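Local coordinates for protein DNA photolyase (Agrobacterium tumefaciens, PDB 4U63) that probably repairs ultraviolet-induced cyclobutane pyrimidine dimers in DNA with light energy, using a bound flavin as cofactor and a methenyltetrahydrofolate as antenna, at residues V347-R352 against G433-R438; D39-L44 against S145-L150; L94-A99 against S204-L209; K243-G248 against I290-K295. One frame throughout, in Å; residues are numbered along the deposited sequence. Where two conformers were deposited one is given.

Contact 1. Residues V347-R352 against G433-R438; sequences VDAGMR and GDYVRR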
# COMPACT_ATOMS: atom_id res chain seq x y z
N VAL A 347 6.90 12.87 15.50
CA VAL A 347 5.96 11.75 15.61
C VAL A 347 4.55 12.27 15.38
O VAL A 347 3.79 11.73 14.58
CB VAL A 347 6.06 11.06 16.99
CG1 VAL A 347 4.96 10.02 17.18
CG2 VAL A 347 7.44 10.43 17.15
N ASP A 348 4.22 13.36 16.07
CA ASP A 348 2.90 13.96 15.95
C ASP A 348 2.59 14.44 14.53
O ASP A 348 1.50 14.22 14.02
CB ASP A 348 2.73 15.06 16.99
CG ASP A 348 2.71 14.50 18.41
OD1 ASP A 348 2.54 13.26 18.57
OD2 ASP A 348 2.86 15.27 19.37
N ALA A 349 3.58 15.06 13.89
CA ALA A 349 3.43 15.48 12.50
C ALA A 349 3.06 14.29 11.60
O ALA A 349 2.13 14.38 10.81
CB ALA A 349 4.71 16.16 12.02
N GLY A 350 3.78 13.17 11.74
CA GLY A 350 3.48 11.97 10.96
C GLY A 350 2.08 11.44 11.16
O GLY A 350 1.36 11.17 10.19
N MET A 351 1.67 11.31 12.42
CA MET A 351 0.36 10.75 12.72
C MET A 351 -0.76 11.68 12.24
O MET A 351 -1.81 11.21 11.79
CB MET A 351 0.23 10.43 14.21
CG MET A 351 1.28 9.45 14.73
SD MET A 351 1.43 7.93 13.78
CE MET A 351 -0.14 7.16 14.16
N ARG A 352 -0.52 12.98 12.29
CA ARG A 352 -1.49 13.96 11.78
C ARG A 352 -1.54 14.00 10.26
O ARG A 352 -2.62 14.13 9.68
CB ARG A 352 -1.21 15.34 12.36
CG ARG A 352 -1.43 15.36 13.86
CD ARG A 352 -1.09 16.72 14.43
NE ARG A 352 -0.91 16.69 15.88
CZ ARG A 352 -0.91 17.76 16.66
NH1 ARG A 352 -1.11 18.98 16.15
NH2 ARG A 352 -0.72 17.62 17.98
N GLY A 433 12.50 22.33 10.37
CA GLY A 433 11.21 22.11 11.00
C GLY A 433 10.00 22.31 10.09
O GLY A 433 8.87 22.38 10.58
N ASP A 434 10.23 22.37 8.78
CA ASP A 434 9.14 22.64 7.82
C ASP A 434 8.05 21.59 7.80
O ASP A 434 6.88 21.91 7.68
CB ASP A 434 9.71 22.83 6.41
CG ASP A 434 10.56 24.08 6.29
OD1 ASP A 434 10.44 24.98 7.15
OD2 ASP A 434 11.34 24.17 5.32
N TYR A 435 8.42 20.32 7.90
CA TYR A 435 7.42 19.24 7.97
C TYR A 435 6.62 19.34 9.27
O TYR A 435 5.40 19.23 9.26
CB TYR A 435 8.11 17.89 7.86
CG TYR A 435 7.22 16.67 7.97
CD1 TYR A 435 6.42 16.25 6.91
CD2 TYR A 435 7.21 15.92 9.14
CE1 TYR A 435 5.63 15.10 7.01
CE2 TYR A 435 6.42 14.78 9.26
CZ TYR A 435 5.64 14.38 8.20
OH TYR A 435 4.87 13.24 8.31
N VAL A 436 7.30 19.57 10.39
CA VAL A 436 6.62 19.74 11.68
C VAL A 436 5.65 20.92 11.67
O VAL A 436 4.52 20.78 12.11
CB VAL A 436 7.63 19.88 12.84
CG1 VAL A 436 6.98 20.43 14.10
CG2 VAL A 436 8.30 18.54 13.12
N ARG A 437 6.10 22.06 11.15
CA ARG A 437 5.25 23.26 11.06
C ARG A 437 4.02 23.05 10.17
O ARG A 437 2.97 23.65 10.43
CB ARG A 437 6.05 24.46 10.55
CG ARG A 437 7.07 24.96 11.55
CD ARG A 437 7.60 26.34 11.23
NE ARG A 437 8.76 26.61 12.09
CZ ARG A 437 10.01 26.28 11.79
NH1 ARG A 437 11.00 26.55 12.65
NH2 ARG A 437 10.30 25.69 10.63
N ARG A 438 4.16 22.22 9.14
CA ARG A 438 3.06 21.92 8.23
C ARG A 438 1.94 21.17 8.93
O ARG A 438 0.77 21.51 8.76
CB ARG A 438 3.57 21.09 7.05
CG ARG A 438 2.53 20.71 6.01
CD ARG A 438 3.21 20.12 4.79
NE ARG A 438 4.09 21.11 4.16
CZ ARG A 438 5.24 20.86 3.55
NH1 ARG A 438 5.74 19.62 3.45
NH2 ARG A 438 5.93 21.87 3.02
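Ala349 and Tyr435 make the tight part of this helix pair: the methyl CB of Ala349 sits 3.5 Å from Tyr435 CE2 and scarcely farther from CD2, so one flank of the phenol ring rests on it. The ring gets there because Tyr435 CG lies anti to the backbone N (chi1 178°), which sends the phenol across to helix 345-357 and on past Ala349 to the bare backbone of Gly350. There Tyr435 OH comes within 3.3 Å of Gly350 CA, a van der Waals contact with the backbone. The hydroxyl is hydrogen-bonded one turn further along the same helix, to Gln353 OE1, which should hold the ring in its rotation. Val436 adds a looser touch, its CG2 4.4 Å from Ala349 CB. Beyond these four buried residues the helices part. Asp434 and Arg437, paired within their own helix by a long salt bridge of 3.6 Å between Arg437 NH2 and Asp434 OD1, lie on the side turned from helix 345-357, and Asp434 is exposed to solvent. Over the short segments the axes approach to 8.7 Å at a crossing angle of 54°, with Ala349 and Gly350 on the facing side. This is plain helix-helix packing within the all-helical FAD-binding domain of the photolyase family, the Tyr435 side chain about 10 Å from the bound FAD at the nearest atoms.

Contact 2. Residues D39-L44 against S145-L150; sequences DNLALL and SFSGQL. With SO4 (sulfate ion), chain E.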
# COMPACT_ATOMS: atom_id res chain seq x y z
N ASP A 39 -1.81 -2.67 -19.50
CA ASP A 39 -0.96 -3.77 -19.07
C ASP A 39 -1.74 -4.78 -18.21
O ASP A 39 -1.32 -5.17 -17.13
CB ASP A 39 0.27 -3.22 -18.32
CG ASP A 39 1.43 -4.22 -18.29
OD1 ASP A 39 1.53 -5.03 -19.24
OD2 ASP A 39 2.24 -4.19 -17.34
N ASN A 40 -2.89 -5.19 -18.74
CA ASN A 40 -3.80 -6.09 -18.04
C ASN A 40 -3.96 -7.35 -18.88
O ASN A 40 -4.76 -7.39 -19.82
CB ASN A 40 -5.14 -5.38 -17.79
CG ASN A 40 -6.11 -6.22 -16.98
OD1 ASN A 40 -6.05 -7.44 -17.01
ND2 ASN A 40 -7.01 -5.56 -16.27
N LEU A 41 -3.17 -8.38 -18.54
CA LEU A 41 -3.12 -9.61 -19.35
C LEU A 41 -4.43 -10.39 -19.34
O LEU A 41 -4.78 -11.01 -20.33
CB LEU A 41 -1.96 -10.52 -18.92
CG LEU A 41 -0.54 -9.98 -19.17
CD1 LEU A 41 0.52 -10.94 -18.64
CD2 LEU A 41 -0.29 -9.72 -20.65
N ALA A 42 -5.15 -10.35 -18.22
CA ALA A 42 -6.45 -11.01 -18.15
C ALA A 42 -7.43 -10.38 -19.12
O ALA A 42 -8.10 -11.07 -19.90
CB ALA A 42 -7.01 -10.96 -16.73
N LEU A 43 -7.52 -9.05 -19.09
CA LEU A 43 -8.41 -8.33 -20.00
C LEU A 43 -8.02 -8.57 -21.47
O LEU A 43 -8.88 -8.80 -22.32
CB LEU A 43 -8.41 -6.84 -19.69
CG LEU A 43 -9.36 -5.97 -20.51
CD1 LEU A 43 -10.81 -6.36 -20.29
CD2 LEU A 43 -9.15 -4.52 -20.15
N LEU A 44 -6.72 -8.53 -21.76
CA LEU A 44 -6.23 -8.83 -23.11
C LEU A 44 -6.58 -10.25 -23.54
O LEU A 44 -6.94 -10.49 -24.70
CB LEU A 44 -4.73 -8.58 -23.22
CG LEU A 44 -4.34 -7.09 -23.12
CD1 LEU A 44 -2.84 -6.94 -22.99
CD2 LEU A 44 -4.85 -6.29 -24.31
N SER A 145 -5.55 -17.52 -15.13
CA SER A 145 -5.03 -16.43 -14.28
C SER A 145 -3.72 -15.90 -14.84
O SER A 145 -2.98 -16.64 -15.49
CB SER A 145 -4.83 -16.91 -12.85
OG SER A 145 -3.74 -17.80 -12.75
N PHE A 146 -3.44 -14.62 -14.57
CA PHE A 146 -2.31 -13.94 -15.22
C PHE A 146 -1.44 -13.14 -14.28
O PHE A 146 -1.90 -12.60 -13.27
CB PHE A 146 -2.83 -13.03 -16.34
CG PHE A 146 -3.54 -13.78 -17.43
CD1 PHE A 146 -4.88 -14.08 -17.30
CD2 PHE A 146 -2.85 -14.22 -18.56
CE1 PHE A 146 -5.54 -14.80 -18.29
CE2 PHE A 146 -3.50 -14.94 -19.55
CZ PHE A 146 -4.85 -15.23 -19.42
N SER A 147 -0.16 -13.07 -14.64
CA SER A 147 0.81 -12.26 -13.93
C SER A 147 0.56 -10.78 -14.20
O SER A 147 -0.17 -10.43 -15.13
CB SER A 147 2.24 -12.62 -14.36
OG SER A 147 2.45 -12.30 -15.73
N GLY A 148 1.18 -9.92 -13.39
CA GLY A 148 1.05 -8.47 -13.54
C GLY A 148 1.25 -7.70 -12.25
O GLY A 148 1.84 -6.62 -12.27
N GLN A 149 0.77 -8.24 -11.13
CA GLN A 149 0.87 -7.55 -9.84
C GLN A 149 2.33 -7.36 -9.41
O GLN A 149 2.66 -6.33 -8.81
CB GLN A 149 0.10 -8.32 -8.76
CG GLN A 149 0.11 -7.61 -7.40
CD GLN A 149 -0.56 -8.42 -6.31
OE1 GLN A 149 -0.77 -9.60 -6.45
NE2 GLN A 149 -0.87 -7.78 -5.19
N LEU A 150 3.17 -8.35 -9.70
CA LEU A 150 4.57 -8.35 -9.32
C LEU A 150 5.50 -8.56 -10.52
O LEU A 150 5.17 -9.24 -11.48
CB LEU A 150 4.83 -9.49 -8.31
CG LEU A 150 4.04 -9.47 -7.00
CD1 LEU A 150 4.33 -10.72 -6.19
CD2 LEU A 150 4.36 -8.23 -6.19
S SO4 E . -3.53 -20.71 -14.67
O1 SO4 E . -3.67 -22.17 -14.63
O2 SO4 E . -4.23 -20.14 -15.84
O3 SO4 E . -4.11 -20.17 -13.42
O4 SO4 E . -2.10 -20.35 -14.78
O HOH W 1 -1.98 -8.43 -15.88
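Phe146, at the end of strand 142-146, lays its side chain against the first turn of helix 41-49. Phe146 CB starts the contact, 3.7 Å from Leu41 CB. Phe146 CG is 3.9 Å from both Leu41 CB and Ala42 N. From there the ring straddles the helix backbone: CD2 stays with Leu41 CB, whereas Phe146 CD1 reaches Ala42 CA at 3.6 Å and the Ala42 methyl a little farther off. CE1, further out, still touches Ala42 CA. One ring face is covered by the Leu41 carbonyl, whose O stands 4.0 Å above the ring plane over its centre. Phe146 CG is anti to its own carbonyl carbon (chi1 -62°), which swings the ring over the Leu41-Ala42 peptide.

Leu41 continues the packing on the other flank, where its CD1 meets Ser147 O at 3.6 Å and also Ser147 OG. A water links the backbones, accepting from Leu41 N and donating to Ser147 O. Just before Leu41, Asn40 is the N-cap: its OD1 accepts from Leu43 N in a nearly straight bond (174°), the donor standing well above the carbonyl plane. Asn118, on the neighbouring strand 114-118, also bonds to Asn40 OD1. The contact thus packs the first helix of the domain, at its capped N-terminus, against an edge strand of the five-stranded parallel sheet, as in the Rossmann-like alpha/beta domain of photolyases.

Contact 3. Residues L94-A99 against S204-L209; sequences LASGDA and SNWKLL. With SO4 (sulfate ion), chain O; SO4 (sulfate ion), chain N.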
# COMPACT_ATOMS: atom_id res chain seq x y z
N LEU A 94 -21.34 -4.88 -10.81
CA LEU A 94 -21.03 -4.92 -9.39
C LEU A 94 -21.90 -5.97 -8.72
O LEU A 94 -23.09 -6.04 -8.99
CB LEU A 94 -21.28 -3.56 -8.75
CG LEU A 94 -20.47 -2.38 -9.29
CD1 LEU A 94 -20.80 -1.15 -8.47
CD2 LEU A 94 -18.96 -2.65 -9.28
N ALA A 95 -21.29 -6.76 -7.86
CA ALA A 95 -22.00 -7.82 -7.15
C ALA A 95 -21.39 -8.04 -5.77
O ALA A 95 -20.20 -7.84 -5.57
CB ALA A 95 -21.95 -9.10 -7.96
N SER A 96 -22.22 -8.45 -4.81
CA SER A 96 -21.77 -8.70 -3.45
C SER A 96 -22.14 -10.10 -3.01
O SER A 96 -23.25 -10.56 -3.26
CB SER A 96 -22.40 -7.70 -2.48
OG SER A 96 -22.17 -6.37 -2.90
N GLY A 97 -21.19 -10.79 -2.38
CA GLY A 97 -21.47 -12.09 -1.77
C GLY A 97 -20.44 -13.13 -2.14
O GLY A 97 -19.28 -12.80 -2.39
N ASP A 98 -20.88 -14.39 -2.17
CA ASP A 98 -20.01 -15.53 -2.45
C ASP A 98 -19.56 -15.51 -3.91
O ASP A 98 -20.40 -15.52 -4.82
CB ASP A 98 -20.75 -16.83 -2.13
CG ASP A 98 -19.90 -18.06 -2.35
OD1 ASP A 98 -18.98 -18.31 -1.55
OD2 ASP A 98 -20.17 -18.81 -3.31
N ALA A 99 -18.25 -15.51 -4.12
CA ALA A 99 -17.68 -15.39 -5.47
C ALA A 99 -18.11 -16.55 -6.37
O ALA A 99 -18.48 -16.34 -7.52
CB ALA A 99 -16.17 -15.30 -5.41
N SER A 204 -23.15 3.38 -5.00
CA SER A 204 -23.58 4.23 -3.89
C SER A 204 -24.14 3.43 -2.71
O SER A 204 -24.04 3.88 -1.57
CB SER A 204 -24.62 5.25 -4.36
OG SER A 204 -25.75 4.61 -4.91
N ASN A 205 -24.72 2.26 -2.97
CA ASN A 205 -25.30 1.42 -1.91
C ASN A 205 -24.25 0.64 -1.12
O ASN A 205 -24.58 0.02 -0.11
CB ASN A 205 -26.34 0.46 -2.50
CG ASN A 205 -27.57 1.19 -3.02
OD1 ASN A 205 -27.91 2.29 -2.57
ND2 ASN A 205 -28.26 0.57 -3.97
N TRP A 206 -23.00 0.66 -1.56
CA TRP A 206 -21.93 -0.05 -0.87
C TRP A 206 -21.36 0.72 0.34
O TRP A 206 -20.58 0.15 1.11
CB TRP A 206 -20.83 -0.44 -1.87
CG TRP A 206 -21.24 -1.60 -2.75
CD1 TRP A 206 -22.48 -2.16 -2.84
CD2 TRP A 206 -20.41 -2.31 -3.66
NE1 TRP A 206 -22.47 -3.19 -3.74
CE2 TRP A 206 -21.21 -3.31 -4.26
CE3 TRP A 206 -19.06 -2.22 -4.03
CZ2 TRP A 206 -20.71 -4.20 -5.20
CZ3 TRP A 206 -18.56 -3.12 -4.98
CH2 TRP A 206 -19.39 -4.10 -5.55
N LYS A 207 -21.76 1.98 0.51
CA LYS A 207 -21.40 2.78 1.69
C LYS A 207 -19.89 2.86 1.90
O LYS A 207 -19.39 2.76 3.02
CB LYS A 207 -22.09 2.21 2.95
CG LYS A 207 -23.61 2.07 2.84
CD LYS A 207 -24.18 1.34 4.04
CE LYS A 207 -25.69 1.17 3.92
NZ LYS A 207 -26.32 0.65 5.17
N LEU A 208 -19.15 3.03 0.81
CA LEU A 208 -17.70 3.09 0.88
C LEU A 208 -17.19 4.46 1.27
O LEU A 208 -16.08 4.56 1.78
CB LEU A 208 -17.09 2.66 -0.45
CG LEU A 208 -17.29 1.20 -0.84
CD1 LEU A 208 -16.86 1.00 -2.29
CD2 LEU A 208 -16.52 0.27 0.08
N LEU A 209 -17.98 5.51 1.03
CA LEU A 209 -17.54 6.87 1.31
C LEU A 209 -17.92 7.35 2.70
O LEU A 209 -18.92 6.91 3.26
CB LEU A 209 -18.13 7.85 0.29
CG LEU A 209 -17.67 7.76 -1.16
CD1 LEU A 209 -18.35 8.87 -1.95
CD2 LEU A 209 -16.15 7.85 -1.29
S SO4 O . -24.46 -15.48 -1.10
O1 SO4 O . -24.30 -16.93 -1.30
O2 SO4 O . -25.86 -15.16 -0.76
O3 SO4 O . -23.58 -15.02 0.00
O4 SO4 O . -24.07 -14.77 -2.34
S SO4 N . -24.90 5.02 -8.41
O1 SO4 N . -24.80 4.32 -9.71
O2 SO4 N . -26.27 4.83 -7.85
O3 SO4 N . -23.90 4.48 -7.47
O4 SO4 N . -24.67 6.46 -8.61
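Trp206 brings the NE1, CZ2 and CH2 side of its indole to Leu94, Ala95 and Ser96, with Leu94 CD1 over one face. Its CG is anti to the carbonyl carbon and beside the backbone N (chi1 -75°), and with chi2 at only 9° the bicycle extends toward the strand, six-membered ring foremost. Trp206 CZ2 meets Leu94 CB at 3.7 Å, and CH2 is almost as close to it. Leu94 places CG beside its own backbone N (chi1 -61°), and its side chain crosses the indole obliquely, CD2 ending 4.0 Å from Trp206 CH2. Between Leu94 and Ser96, whose side chains both point to the indole, Ala95 turns its methyl away and offers its carbonyl, with Ala95 O 3.7 Å from Trp206 CZ2.

Ser96 OG approaches Trp206 NE1 to 3.3 Å, but the angle is too poor for a hydrogen bond. Both groups are instead tied to Glu201 OE1, a shared acceptor that brings them together, and Ser96 OG also bonds to Arg59 NE. Arg59 in turn makes a cation-pi contact with the indole.

Strand 93-96 is an edge of the parallel sheet, paired with strand 53-59, whose Tyr57 touches both Leu94 and Trp206. The loop carrying Trp206 thus lies along that sheet edge, and its Leu208 and Leu209 go on to pack against helix 68-87.

Contact 4. Residues K243-G248 against I290-K295; sequences KGYEEG and ISRFRK. With FAD (flavin-adenine dinucleotide), chain C; SO4 (sulfate ion), chain F; SO4 (sulfate ion), chain G; SO4 (sulfate ion), chain I.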
# COMPACT_ATOMS: atom_id res chain seq x y z
N LYS A 243 14.17 13.37 -10.71
CA LYS A 243 15.40 14.13 -10.61
C LYS A 243 15.64 14.57 -9.17
O LYS A 243 14.86 15.36 -8.60
CB LYS A 243 15.38 15.36 -11.53
CG LYS A 243 16.76 16.01 -11.62
CD LYS A 243 16.77 17.21 -12.52
CE LYS A 243 18.14 17.89 -12.55
NZ LYS A 243 18.36 18.69 -13.78
N GLY A 244 16.73 14.07 -8.59
CA GLY A 244 17.10 14.35 -7.20
C GLY A 244 16.42 13.43 -6.19
O GLY A 244 16.53 13.66 -4.98
N TYR A 245 15.74 12.40 -6.68
CA TYR A 245 15.02 11.45 -5.84
C TYR A 245 15.91 10.83 -4.75
O TYR A 245 15.51 10.76 -3.59
CB TYR A 245 14.40 10.33 -6.70
CG TYR A 245 13.75 9.24 -5.90
CD1 TYR A 245 12.54 9.46 -5.26
CD2 TYR A 245 14.35 7.99 -5.76
CE1 TYR A 245 11.94 8.46 -4.51
CE2 TYR A 245 13.76 6.99 -5.03
CZ TYR A 245 12.55 7.23 -4.41
OH TYR A 245 11.96 6.26 -3.68
N GLU A 246 17.10 10.38 -5.12
CA GLU A 246 17.96 9.69 -4.17
C GLU A 246 18.29 10.56 -2.96
O GLU A 246 18.20 10.10 -1.82
CB GLU A 246 19.26 9.20 -4.81
CG GLU A 246 20.13 8.44 -3.82
CD GLU A 246 21.27 7.70 -4.45
OE1 GLU A 246 22.11 8.37 -5.07
OE2 GLU A 246 21.33 6.46 -4.31
N GLU A 247 18.66 11.81 -3.23
CA GLU A 247 19.02 12.76 -2.17
C GLU A 247 17.78 13.29 -1.43
O GLU A 247 17.85 13.55 -0.24
CB GLU A 247 19.81 13.94 -2.75
CG GLU A 247 20.75 14.61 -1.74
CD GLU A 247 22.05 13.84 -1.52
OE1 GLU A 247 22.19 12.69 -2.02
OE2 GLU A 247 22.94 14.37 -0.83
N GLY A 248 16.67 13.47 -2.13
CA GLY A 248 15.49 14.11 -1.55
C GLY A 248 14.54 13.25 -0.75
O GLY A 248 13.81 13.77 0.09
N ILE A 290 17.56 6.83 -10.78
CA ILE A 290 16.81 5.73 -11.37
C ILE A 290 17.05 4.44 -10.59
O ILE A 290 16.09 3.71 -10.28
CB ILE A 290 17.18 5.55 -12.85
CG1 ILE A 290 16.65 6.76 -13.65
CG2 ILE A 290 16.63 4.25 -13.41
CD1 ILE A 290 17.21 6.89 -15.04
N SER A 291 18.31 4.16 -10.26
CA SER A 291 18.66 2.95 -9.51
C SER A 291 17.96 2.94 -8.15
O SER A 291 17.36 1.94 -7.76
CB SER A 291 20.16 2.84 -9.31
OG SER A 291 20.49 1.65 -8.62
N ARG A 292 18.02 4.06 -7.44
CA ARG A 292 17.36 4.18 -6.12
C ARG A 292 15.85 4.00 -6.20
O ARG A 292 15.25 3.29 -5.38
CB ARG A 292 17.69 5.52 -5.45
CG ARG A 292 17.18 5.63 -4.00
CD ARG A 292 17.75 4.51 -3.11
NE ARG A 292 19.21 4.59 -3.07
CZ ARG A 292 20.01 3.77 -2.38
NH1 ARG A 292 19.51 2.77 -1.65
NH2 ARG A 292 21.33 3.95 -2.42
N PHE A 293 15.22 4.62 -7.18
CA PHE A 293 13.77 4.46 -7.36
C PHE A 293 13.42 3.00 -7.67
O PHE A 293 12.47 2.44 -7.11
CB PHE A 293 13.27 5.40 -8.47
CG PHE A 293 11.79 5.32 -8.68
CD1 PHE A 293 10.92 5.66 -7.66
CD2 PHE A 293 11.28 4.89 -9.90
CE1 PHE A 293 9.56 5.58 -7.84
CE2 PHE A 293 9.91 4.80 -10.09
CZ PHE A 293 9.05 5.15 -9.06
N ARG A 294 14.18 2.38 -8.57
CA ARG A 294 14.00 0.95 -8.87
C ARG A 294 14.15 0.08 -7.63
O ARG A 294 13.37 -0.86 -7.43
CB ARG A 294 14.97 0.51 -9.96
CG ARG A 294 14.57 0.98 -11.34
CD ARG A 294 15.67 0.75 -12.35
NE ARG A 294 15.26 1.18 -13.68
CZ ARG A 294 15.98 1.00 -14.80
NH1 ARG A 294 17.15 0.37 -14.76
NH2 ARG A 294 15.51 1.44 -15.96
N LYS A 295 15.13 0.39 -6.78
CA LYS A 295 15.28 -0.36 -5.51
C LYS A 295 14.01 -0.30 -4.67
O LYS A 295 13.62 -1.30 -4.09
CB LYS A 295 16.46 0.15 -4.69
CG LYS A 295 17.80 -0.35 -5.21
CD LYS A 295 18.96 0.14 -4.35
CE LYS A 295 20.27 -0.45 -4.84
NZ LYS A 295 21.43 0.15 -4.13
PA FAD C . 8.44 6.09 -3.45
O1A FAD C . 9.63 6.53 -2.65
O2A FAD C . 8.04 6.89 -4.64
O5B FAD C . 8.69 4.55 -3.82
C5B FAD C . 8.10 3.93 -4.97
C4B FAD C . 7.33 2.67 -4.60
O4B FAD C . 8.18 1.70 -4.00
C3B FAD C . 6.22 2.91 -3.60
O3B FAD C . 5.05 3.46 -4.21
C2B FAD C . 6.03 1.53 -3.02
O2B FAD C . 5.20 0.72 -3.86
C1B FAD C . 7.43 0.97 -3.02
N9A FAD C . 8.14 1.11 -1.73
C8A FAD C . 8.92 2.14 -1.37
N7A FAD C . 9.44 1.95 -0.14
C5A FAD C . 9.00 0.76 0.31
C6A FAD C . 9.18 -0.03 1.53
N6A FAD C . 9.95 0.43 2.53
N1A FAD C . 8.53 -1.22 1.60
C2A FAD C . 7.74 -1.67 0.60
N3A FAD C . 7.55 -0.99 -0.55
C4A FAD C . 8.14 0.21 -0.74
N1 FAD C . 4.07 0.72 1.68
C2 FAD C . 2.93 0.34 1.07
O2 FAD C . 2.90 0.37 -0.18
N3 FAD C . 1.84 -0.06 1.78
C4 FAD C . 1.84 -0.11 3.14
O4 FAD C . 0.84 -0.50 3.79
C4X FAD C . 3.06 0.30 3.86
N5 FAD C . 3.15 0.31 5.23
C5X FAD C . 4.31 0.68 5.85
C6 FAD C . 4.42 0.66 7.23
C7 FAD C . 5.59 1.05 7.88
C7M FAD C . 5.69 1.03 9.39
C8 FAD C . 6.76 1.49 7.08
C8M FAD C . 8.06 1.92 7.72
C9 FAD C . 6.66 1.51 5.71
C9A FAD C . 5.49 1.13 5.05
N10 FAD C . 5.40 1.16 3.62
C10 FAD C . 4.20 0.74 3.02
C1' FAD C . 6.54 1.52 2.77
C2' FAD C . 6.73 2.95 2.33
O2' FAD C . 6.75 3.80 3.48
C3' FAD C . 5.68 3.40 1.33
O3' FAD C . 5.63 2.50 0.22
C4' FAD C . 6.02 4.81 0.85
O4' FAD C . 5.85 5.72 1.93
C5' FAD C . 5.11 5.18 -0.30
O5' FAD C . 5.38 6.50 -0.79
P FAD C . 5.79 6.68 -2.34
O1P FAD C . 5.93 8.13 -2.61
O2P FAD C . 4.84 5.94 -3.23
O3P FAD C . 7.23 5.95 -2.38
S SO4 F . 22.76 1.25 -0.54
O1 SO4 F . 22.10 1.37 0.78
O2 SO4 F . 21.80 0.74 -1.53
O3 SO4 F . 23.91 0.32 -0.43
O4 SO4 F . 23.25 2.58 -0.95
S SO4 G . 23.81 -2.68 -4.73
O1 SO4 G . 23.61 -4.01 -5.37
O2 SO4 G . 23.53 -1.61 -5.71
O3 SO4 G . 22.90 -2.55 -3.58
O4 SO4 G . 25.21 -2.59 -4.27
S SO4 I . 17.89 1.59 -19.26
O1 SO4 I . 17.58 2.82 -20.00
O2 SO4 I . 17.44 0.42 -20.04
O3 SO4 I . 17.20 1.59 -17.96
O4 SO4 I . 19.35 1.48 -19.03
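Glu246 and Arg292 form a salt bridge that joins short helix 245-248 to helix 287-309 beside the FAD pocket of the photolyase fold. Arg292 comes side-on, NE and NH2 both donating to Glu246 OE2, each at 3.1 Å. NE uses the anti lone pair of that oxygen, and NH2 meets it from the same anti side, 24° out of the carboxylate plane. OE2 lies in the guanidinium plane, although the carboxylate itself is turned 45° against it. Bends at both chi2 and chi3 fold the arginine back to this oxygen. Asn288 holds the other one, Glu246 OE1.

On its outer edge Arg292 NH2 also donates to a sulfate, at 2.8 Å to O4. Lys295 NZ binds the same ion, so the basic groups gather round an anion probably taken from the crystallisation liquor.

Inward, Arg292 CG packs on Tyr245 CE2, and that same CE2 lies 3.4 Å from Phe293 CA. The two rings make a T-shaped pair: the edge of Phe293 is directed at the face of Tyr245, planes at 89° and centroids 5.5 Å apart. Both residues line the cofactor pocket. Phe293 CE1 touches FAD C5B, and Tyr245 OH donates to the phosphate oxygen O1A of FAD at 2.6 Å.

Contact 1 is wholly buried, whereas contacts 2, 3 and 4 are each partly open. Contacts 2 and 3 reach the same parallel sheet at its two outermost strands, 142-146 and 93-96, with centres 24 Å apart; an aromatic ring dominates each, one from the strand and one from a loop. Contacts 1 and 4 belong to the helical part around the flavin, about 23 Å apart between centres. Their chemistry differs: contact 1 is apolar packing on small residues, while contact 4 adds a salt bridge and direct cofactor binding. Only contact 4 has direct hydrogen bonds between its segments; contact 2 uses a water.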